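Local structure of acyl-CoA thioesterase YbgC (Helicobacter pylori, 2PZH) at residues K79-I91 against P101-F113. The protein hydrolyses the thioester bond of long-chain acyl-CoAs and of benzoyl-CoA, and may take part in phospholipid metabolism. Numbering follows the deposited sequence.
Sequences KVFVVLFQEIYCI and PFKVFASEIKFGF
Lys110 lays the end of its side chain over one face of the Phe81 ring: CE sits 3.7 Å from the ring centroid, a CH-pi contact above the centre, and NZ adds a cation-pi contact. The chain runs straight to CE and turns only at its last torsion (chi4 -88°), which swings NZ toward the CG/CD2 side of the ring while CE keeps the place over the centre. On the same face of the sheet, Val83 CG1 packs 3.5 Å from Glu108 CG, and the Phe85 ring reaches across to the methyl of Ala106. Further along, Lys103 passes its CB over a face of the Tyr89 ring, 4.1 Å from the centroid, and a water accepts from its NZ (2.8 Å) while donating to Glu87 OE1, linking two opposite charges too far apart for a salt bridge.

The other face is largely apolar. Leu84 CD1 meets Phe111 CE2 at 3.4 Å, the two side chains crossing at about a right angle, and Ile88 CD1 touches Phe105 CD2 obliquely. At the far end Cys90 CB stands 3.6 Å from the centroid of the Phe102 ring, over its face, with SG more oblique. Gln86 brings a buried amide to this face: OE1 accepts from Arg31 NH1 and NE2 donates to Cys27 O, both on helix 22-36, and to Thr72 OG1 on strand 67-77.

Paired antiparallel backbone bonds run from Val82–Phe111 to Cys90–Phe102, interrupted at Ile88, and hold these side chains in register. There Ile88 O takes a good bond from Val104 N (2.8 Å) and a weak one from Phe105 N (3.5 Å), a classic beta bulge that shifts the pairing by one residue before Tyr89 meets Lys103. Strands 67-77 and 47-58 flank the pair, and the apolar face packs against helix 22-36: a long antiparallel hairpin within the curved sheet that wraps the central helix of the hot-dog fold.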
ATOM      1  N   LYS A  79     -14.446 -27.091 -12.854  1.00 30.21           N
ATOM      2  CA  LYS A  79     -13.221 -27.412 -13.580  1.00 29.74           C
ATOM      3  C   LYS A  79     -12.428 -26.150 -13.938  1.00 28.80           C
ATOM      4  O   LYS A  79     -11.194 -26.135 -13.854  1.00 28.90           O
ATOM      5  CB  LYS A  79     -13.548 -28.215 -14.844  1.00 31.31           C
ATOM      6  CG  LYS A  79     -12.332 -28.640 -15.645  1.00 32.52           C
ATOM      7  CD  LYS A  79     -12.634 -29.862 -16.501  1.00 33.81           C
ATOM      8  CE  LYS A  79     -12.954 -31.069 -15.624  1.00 34.81           C
ATOM      9  NZ  LYS A  79     -13.326 -32.274 -16.422  1.00 35.51           N
ATOM     10  N   VAL A  80     -13.144 -25.094 -14.313  1.00 28.22           N
ATOM     11  CA  VAL A  80     -12.531 -23.883 -14.863  1.00 27.43           C
ATOM     12  C   VAL A  80     -12.484 -22.676 -13.900  1.00 26.29           C
ATOM     13  O   VAL A  80     -11.800 -21.681 -14.171  1.00 26.14           O
ATOM     14  CB  VAL A  80     -13.248 -23.468 -16.168  1.00 28.61           C
ATOM     15  CG1 VAL A  80     -12.477 -22.369 -16.891  1.00 28.92           C
ATOM     16  CG2 VAL A  80     -13.408 -24.684 -17.072  1.00 28.83           C
ATOM     17  N   PHE A  81     -13.202 -22.757 -12.784  1.00 24.69           N
ATOM     18  CA  PHE A  81     -13.206 -21.639 -11.842  1.00 23.15           C
ATOM     19  C   PHE A  81     -13.529 -22.045 -10.405  1.00 21.58           C
ATOM     20  O   PHE A  81     -14.016 -23.153 -10.137  1.00 20.29           O
ATOM     21  CB  PHE A  81     -14.125 -20.496 -12.334  1.00 24.83           C
ATOM     22  CG  PHE A  81     -15.601 -20.775 -12.196  1.00 26.15           C
ATOM     23  CD1 PHE A  81     -16.232 -20.678 -10.964  1.00 26.23           C
ATOM     24  CD2 PHE A  81     -16.367 -21.101 -13.305  1.00 27.16           C
ATOM     25  CE1 PHE A  81     -17.585 -20.919 -10.829  1.00 26.51           C
ATOM     26  CE2 PHE A  81     -17.728 -21.341 -13.180  1.00 27.14           C
ATOM     27  CZ  PHE A  81     -18.340 -21.250 -11.938  1.00 26.93           C
ATOM     28  N   VAL A  82     -13.231 -21.149  -9.472  1.00 18.53           N
ATOM     29  CA  VAL A  82     -13.614 -21.364  -8.091  1.00 17.84           C
ATOM     30  C   VAL A  82     -14.195 -20.079  -7.521  1.00 17.70           C
ATOM     31  O   VAL A  82     -13.720 -18.981  -7.834  1.00 17.59           O
ATOM     32  CB  VAL A  82     -12.411 -21.834  -7.247  1.00 17.43           C
ATOM     33  CG1 VAL A  82     -11.241 -20.824  -7.356  1.00 17.36           C
ATOM     34  CG2 VAL A  82     -12.830 -22.101  -5.794  1.00 17.26           C
ATOM     35  N   VAL A  83     -15.231 -20.211  -6.702  1.00 17.13           N
ATOM     36  CA  VAL A  83     -15.775 -19.064  -6.011  1.00 17.74           C
ATOM     37  C   VAL A  83     -15.573 -19.258  -4.519  1.00 17.51           C
ATOM     38  O   VAL A  83     -15.952 -20.286  -3.951  1.00 17.39           O
ATOM     39  CB  VAL A  83     -17.268 -18.839  -6.330  1.00 17.97           C
ATOM     40  CG1 VAL A  83     -17.806 -17.641  -5.562  1.00 18.06           C
ATOM     41  CG2 VAL A  83     -17.481 -18.652  -7.840  1.00 18.47           C
ATOM     42  N   LEU A  84     -14.971 -18.261  -3.883  1.00 15.52           N
ATOM     43  CA  LEU A  84     -14.701 -18.312  -2.457  1.00 17.31           C
ATOM     44  C   LEU A  84     -15.545 -17.304  -1.712  1.00 17.41           C
ATOM     45  O   LEU A  84     -15.781 -16.187  -2.193  1.00 17.68           O
ATOM     46  CB  LEU A  84     -13.234 -17.997  -2.166  1.00 17.47           C
ATOM     47  CG  LEU A  84     -12.180 -19.049  -2.494  1.00 18.81           C
ATOM     48  CD1 LEU A  84     -11.879 -19.028  -3.949  1.00 20.17           C
ATOM     49  CD2 LEU A  84     -10.899 -18.785  -1.703  1.00 19.43           C
ATOM     50  N   PHE A  85     -15.985 -17.685  -0.520  1.00 17.00           N
ATOM     51  CA  PHE A  85     -16.607 -16.744   0.376  1.00 17.55           C
ATOM     52  C   PHE A  85     -15.641 -16.445   1.509  1.00 16.92           C
ATOM     53  O   PHE A  85     -15.121 -17.361   2.138  1.00 16.70           O
ATOM     54  CB  PHE A  85     -17.906 -17.309   0.955  1.00 20.00           C
ATOM     55  CG  PHE A  85     -18.618 -16.348   1.846  1.00 21.94           C
ATOM     56  CD1 PHE A  85     -18.943 -15.086   1.382  1.00 23.03           C
ATOM     57  CD2 PHE A  85     -18.957 -16.691   3.143  1.00 23.30           C
ATOM     58  CE1 PHE A  85     -19.587 -14.175   2.189  1.00 23.13           C
ATOM     59  CE2 PHE A  85     -19.612 -15.783   3.962  1.00 23.43           C
ATOM     60  CZ  PHE A  85     -19.927 -14.526   3.479  1.00 23.12           C
ATOM     61  N   GLN A  86     -15.396 -15.166   1.766  1.00 16.19           N
ATOM     62  CA  GLN A  86     -14.509 -14.801   2.848  1.00 14.61           C
ATOM     63  C   GLN A  86     -15.139 -13.748   3.734  1.00 15.34           C
ATOM     64  O   GLN A  86     -15.657 -12.736   3.240  1.00 15.93           O
ATOM     65  CB  GLN A  86     -13.150 -14.312   2.304  1.00 14.07           C
ATOM     66  CG  GLN A  86     -12.376 -15.434   1.586  1.00 13.94           C
ATOM     67  CD  GLN A  86     -11.020 -15.002   1.118  1.00 13.61           C
ATOM     68  OE1 GLN A  86     -10.895 -14.356   0.081  1.00 13.79           O
ATOM     69  NE2 GLN A  86      -9.978 -15.392   1.860  1.00 12.86           N
ATOM     70  N   GLU A  87     -15.083 -13.999   5.037  1.00 14.18           N
ATOM     71  CA  GLU A  87     -15.597 -13.063   6.030  1.00 15.88           C
ATOM     72  C   GLU A  87     -14.498 -12.691   6.986  1.00 14.21           C
ATOM     73  O   GLU A  87     -13.669 -13.527   7.362  1.00 14.46           O
ATOM     74  CB  GLU A  87     -16.741 -13.692   6.835  1.00 17.02           C
ATOM     75  CG  GLU A  87     -18.038 -13.806   6.069  1.00 19.37           C
ATOM     76  CD  GLU A  87     -19.186 -14.302   6.951  1.00 20.49           C
ATOM     77  OE1 GLU A  87     -20.354 -14.009   6.626  1.00 23.27           O
ATOM     78  OE2 GLU A  87     -18.924 -14.987   7.959  1.00 22.08           O
ATOM     79  N   ILE A  88     -14.512 -11.440   7.423  1.00 12.70           N
ATOM     80  CA  ILE A  88     -13.529 -10.977   8.381  1.00 11.55           C
ATOM     81  C   ILE A  88     -14.251 -10.562   9.649  1.00 11.63           C
ATOM     82  O   ILE A  88     -15.189  -9.765   9.606  1.00 11.50           O
ATOM     83  CB  ILE A  88     -12.704  -9.777   7.811  1.00 11.18           C
ATOM     84  CG1 ILE A  88     -12.030 -10.189   6.491  1.00 11.98           C
ATOM     85  CG2 ILE A  88     -11.727  -9.210   8.855  1.00 10.13           C
ATOM     86  CD1 ILE A  88     -11.186  -9.091   5.841  1.00 13.34           C
ATOM     87  N   TYR A  89     -13.797 -11.103  10.772  1.00 12.60           N
ATOM     88  CA  TYR A  89     -14.312 -10.737  12.076  1.00 13.71           C
ATOM     89  C   TYR A  89     -13.214 -10.144  12.932  1.00 13.29           C
ATOM     90  O   TYR A  89     -12.080 -10.659  12.943  1.00 13.59           O
ATOM     91  CB  TYR A  89     -14.846 -11.968  12.801  1.00 17.44           C
ATOM     92  CG  TYR A  89     -16.256 -12.356  12.415  1.00 18.39           C
ATOM     93  CD1 TYR A  89     -16.539 -12.959  11.195  1.00 19.37           C
ATOM     94  CD2 TYR A  89     -17.306 -12.122  13.296  1.00 18.98           C
ATOM     95  CE1 TYR A  89     -17.869 -13.316  10.868  1.00 19.98           C
ATOM     96  CE2 TYR A  89     -18.596 -12.471  12.989  1.00 20.11           C
ATOM     97  CZ  TYR A  89     -18.882 -13.065  11.789  1.00 19.17           C
ATOM     98  OH  TYR A  89     -20.224 -13.383  11.562  1.00 20.66           O
ATOM     99  N   CYS A  90     -13.545  -9.109  13.694  1.00 11.93           N
ATOM    100  CA  CYS A  90     -12.620  -8.642  14.713  1.00 13.42           C
ATOM    101  C   CYS A  90     -12.760  -9.567  15.889  1.00 13.16           C
ATOM    102  O   CYS A  90     -13.876  -9.728  16.404  1.00 13.48           O
ATOM    103  CB  CYS A  90     -12.942  -7.224  15.189  1.00 12.75           C
ATOM    104  SG  CYS A  90     -11.840  -6.708  16.503  1.00 14.41           S
ATOM    105  N   ILE A  91     -11.648 -10.163  16.325  1.00 12.53           N
ATOM    106  CA  ILE A  91     -11.681 -11.102  17.462  1.00 12.14           C
ATOM    107  C   ILE A  91     -10.937 -10.631  18.703  1.00 13.28           C
ATOM    108  O   ILE A  91     -11.089 -11.236  19.772  1.00 13.87           O
ATOM    109  CB  ILE A  91     -11.145 -12.513  17.067  1.00 11.14           C
ATOM    110  CG1 ILE A  91      -9.678 -12.423  16.626  1.00 11.26           C
ATOM    111  CG2 ILE A  91     -12.035 -13.146  15.993  1.00 12.06           C
ATOM    112  CD1 ILE A  91      -9.009 -13.795  16.352  1.00 12.11           C
ATOM    113  N   PRO A 101     -16.833 -11.514  19.153  1.00 19.74           N
ATOM    114  CA  PRO A 101     -16.336 -11.212  17.800  1.00 18.36           C
ATOM    115  C   PRO A 101     -17.402 -10.517  16.945  1.00 17.92           C
ATOM    116  O   PRO A 101     -18.594 -10.860  17.025  1.00 16.46           O
ATOM    117  CB  PRO A 101     -15.989 -12.590  17.236  1.00 18.81           C
ATOM    118  CG  PRO A 101     -15.704 -13.446  18.458  1.00 19.64           C
ATOM    119  CD  PRO A 101     -16.704 -12.948  19.481  1.00 19.27           C
ATOM    120  N   PHE A 102     -16.979  -9.533  16.153  1.00 16.61           N
ATOM    121  CA  PHE A 102     -17.924  -8.787  15.317  1.00 15.28           C
ATOM    122  C   PHE A 102     -17.496  -8.754  13.852  1.00 15.20           C
ATOM    123  O   PHE A 102     -16.313  -8.651  13.556  1.00 15.05           O
ATOM    124  CB  PHE A 102     -18.222  -7.383  15.884  1.00 14.68           C
ATOM    125  CG  PHE A 102     -17.036  -6.430  15.939  1.00 13.46           C
ATOM    126  CD1 PHE A 102     -16.654  -5.707  14.812  1.00 14.05           C
ATOM    127  CD2 PHE A 102     -16.334  -6.226  17.122  1.00 13.83           C
ATOM    128  CE1 PHE A 102     -15.607  -4.806  14.844  1.00 14.11           C
ATOM    129  CE2 PHE A 102     -15.249  -5.314  17.174  1.00 13.95           C
ATOM    130  CZ  PHE A 102     -14.876  -4.613  16.032  1.00 14.78           C
ATOM    131  N   LYS A 103     -18.469  -8.857  12.954  1.00 14.96           N
ATOM    132  CA  LYS A 103     -18.182  -8.886  11.527  1.00 14.19           C
ATOM    133  C   LYS A 103     -17.755  -7.516  11.038  1.00 13.04           C
ATOM    134  O   LYS A 103     -18.352  -6.505  11.401  1.00 13.39           O
ATOM    135  CB  LYS A 103     -19.400  -9.344  10.731  1.00 14.92           C
ATOM    136  CG  LYS A 103     -19.077  -9.686   9.292  1.00 16.15           C
ATOM    137  CD  LYS A 103     -20.159 -10.552   8.670  1.00 17.60           C
ATOM    138  CE  LYS A 103     -21.532  -9.937   8.810  1.00 18.51           C
ATOM    139  NZ  LYS A 103     -22.529 -10.757   8.018  1.00 19.38           N
ATOM    140  N   VAL A 104     -16.729  -7.510  10.195  1.00 12.10           N
ATOM    141  CA  VAL A 104     -16.143  -6.289   9.660  1.00 11.96           C
ATOM    142  C   VAL A 104     -16.348  -6.173   8.138  1.00 12.43           C
ATOM    143  O   VAL A 104     -16.492  -5.079   7.602  1.00 11.28           O
ATOM    144  CB  VAL A 104     -14.645  -6.252  10.030  1.00 12.21           C
ATOM    145  CG1 VAL A 104     -13.887  -5.161   9.263  1.00 13.57           C
ATOM    146  CG2 VAL A 104     -14.484  -6.053  11.540  1.00 11.54           C
ATOM    147  N   PHE A 105     -16.365  -7.313   7.449  1.00 10.62           N
ATOM    148  CA  PHE A 105     -16.285  -7.346   5.998  1.00 11.48           C
ATOM    149  C   PHE A 105     -16.662  -8.736   5.536  1.00 12.37           C
ATOM    150  O   PHE A 105     -16.350  -9.718   6.215  1.00 11.72           O
ATOM    151  CB  PHE A 105     -14.828  -7.054   5.607  1.00 10.76           C
ATOM    152  CG  PHE A 105     -14.540  -7.101   4.120  1.00 10.58           C
ATOM    153  CD1 PHE A 105     -14.752  -5.979   3.330  1.00 11.11           C
ATOM    154  CD2 PHE A 105     -14.031  -8.257   3.522  1.00 10.03           C
ATOM    155  CE1 PHE A 105     -14.487  -6.003   1.953  1.00 10.23           C
ATOM    156  CE2 PHE A 105     -13.725  -8.288   2.159  1.00 11.36           C
ATOM    157  CZ  PHE A 105     -13.966  -7.151   1.365  1.00 11.14           C
ATOM    158  N   ALA A 106     -17.346  -8.815   4.401  1.00 12.68           N
ATOM    159  CA  ALA A 106     -17.535 -10.101   3.741  1.00 13.78           C
ATOM    160  C   ALA A 106     -17.300  -9.930   2.254  1.00 15.52           C
ATOM    161  O   ALA A 106     -17.552  -8.853   1.696  1.00 14.30           O
ATOM    162  CB  ALA A 106     -18.927 -10.650   3.998  1.00 13.61           C
ATOM    163  N   SER A 107     -16.815 -10.977   1.601  1.00 15.48           N
ATOM    164  CA  SER A 107     -16.704 -10.931   0.146  1.00 17.16           C
ATOM    165  C   SER A 107     -17.029 -12.269  -0.488  1.00 17.48           C
ATOM    166  O   SER A 107     -16.947 -13.320   0.148  1.00 18.69           O
ATOM    167  CB  SER A 107     -15.323 -10.466  -0.301  1.00 17.47           C
ATOM    168  OG  SER A 107     -14.296 -11.319   0.175  1.00 19.56           O
ATOM    169  N   GLU A 108     -17.422 -12.214  -1.747  1.00 16.36           N
ATOM    170  CA  GLU A 108     -17.530 -13.390  -2.562  1.00 16.85           C
ATOM    171  C   GLU A 108     -16.691 -13.065  -3.761  1.00 15.57           C
ATOM    172  O   GLU A 108     -16.915 -12.046  -4.408  1.00 15.26           O
ATOM    173  CB  GLU A 108     -18.978 -13.617  -2.995  1.00 19.39           C
ATOM    174  CG  GLU A 108     -19.140 -14.821  -3.896  1.00 21.54           C
ATOM    175  CD  GLU A 108     -20.594 -15.081  -4.281  1.00 23.54           C
ATOM    176  OE1 GLU A 108     -21.473 -15.025  -3.392  1.00 24.92           O
ATOM    177  OE2 GLU A 108     -20.843 -15.376  -5.471  1.00 25.19           O
ATOM    178  N   ILE A 109     -15.726 -13.923  -4.051  1.00 14.38           N
ATOM    179  CA  ILE A 109     -14.760 -13.649  -5.105  1.00 14.96           C
ATOM    180  C   ILE A 109     -14.641 -14.847  -6.022  1.00 15.84           C
ATOM    181  O   ILE A 109     -14.491 -15.983  -5.552  1.00 14.41           O
ATOM    182  CB  ILE A 109     -13.386 -13.325  -4.504  1.00 15.27           C
ATOM    183  CG1 ILE A 109     -13.537 -12.185  -3.487  1.00 16.55           C
ATOM    184  CG2 ILE A 109     -12.393 -12.959  -5.620  1.00 16.01           C
ATOM    185  CD1 ILE A 109     -12.360 -12.010  -2.546  1.00 18.51           C
ATOM    186  N   LYS A 110     -14.702 -14.581  -7.324  1.00 16.52           N
ATOM    187  CA  LYS A 110     -14.582 -15.613  -8.344  1.00 17.52           C
ATOM    188  C   LYS A 110     -13.218 -15.520  -9.029  1.00 17.33           C
ATOM    189  O   LYS A 110     -12.769 -14.432  -9.381  1.00 16.16           O
ATOM    190  CB  LYS A 110     -15.699 -15.447  -9.372  1.00 18.27           C
ATOM    191  CG  LYS A 110     -15.703 -16.473 -10.504  1.00 20.24           C
ATOM    192  CD  LYS A 110     -16.974 -16.303 -11.350  1.00 21.32           C
ATOM    193  CE  LYS A 110     -17.099 -17.366 -12.419  1.00 24.60           C
ATOM    194  NZ  LYS A 110     -16.415 -16.957 -13.671  1.00 26.73           N
ATOM    195  N   PHE A 111     -12.564 -16.665  -9.172  1.00 17.08           N
ATOM    196  CA  PHE A 111     -11.254 -16.757  -9.800  1.00 18.75           C
ATOM    197  C   PHE A 111     -11.347 -17.707 -10.981  1.00 19.08           C
ATOM    198  O   PHE A 111     -12.074 -18.695 -10.924  1.00 20.11           O
ATOM    199  CB  PHE A 111     -10.221 -17.311  -8.824  1.00 20.05           C
ATOM    200  CG  PHE A 111     -10.107 -16.531  -7.557  1.00 20.16           C
ATOM    201  CD1 PHE A 111      -9.176 -15.520  -7.430  1.00 21.96           C
ATOM    202  CD2 PHE A 111     -10.942 -16.818  -6.481  1.00 21.08           C
ATOM    203  CE1 PHE A 111      -9.096 -14.799  -6.255  1.00 21.64           C
ATOM    204  CE2 PHE A 111     -10.868 -16.109  -5.318  1.00 20.76           C
ATOM    205  CZ  PHE A 111      -9.938 -15.097  -5.198  1.00 21.37           C
ATOM    206  N   GLY A 112     -10.616 -17.403 -12.042  1.00 19.11           N
ATOM    207  CA  GLY A 112     -10.390 -18.361 -13.117  1.00 21.14           C
ATOM    208  C   GLY A 112      -8.935 -18.787 -13.067  1.00 21.78           C
ATOM    209  O   GLY A 112      -8.151 -18.223 -12.314  1.00 22.28           O
ATOM    210  N   PHE A 113      -8.567 -19.791 -13.855  1.00 22.91           N
ATOM    211  CA  PHE A 113      -7.161 -20.151 -14.002  1.00 23.84           C
ATOM    212  C   PHE A 113      -6.802 -19.956 -15.471  1.00 24.69           C
ATOM    213  O   PHE A 113      -7.582 -20.295 -16.357  1.00 23.91           O
ATOM    214  CB  PHE A 113      -6.906 -21.591 -13.550  1.00 24.91           C
ATOM    215  CG  PHE A 113      -5.469 -21.873 -13.197  1.00 24.68           C
ATOM    216  CD1 PHE A 113      -4.951 -21.472 -11.971  1.00 25.01           C
ATOM    217  CD2 PHE A 113      -4.640 -22.552 -14.080  1.00 25.08           C
ATOM    218  CE1 PHE A 113      -3.621 -21.732 -11.627  1.00 24.89           C
ATOM    219  CE2 PHE A 113      -3.309 -22.817 -13.748  1.00 25.33           C
ATOM    220  CZ  PHE A 113      -2.797 -22.404 -12.515  1.00 25.37           C
TER
HETATM  221  O   HOH W   1     -21.822 -11.449   5.437  1.00 27.20           O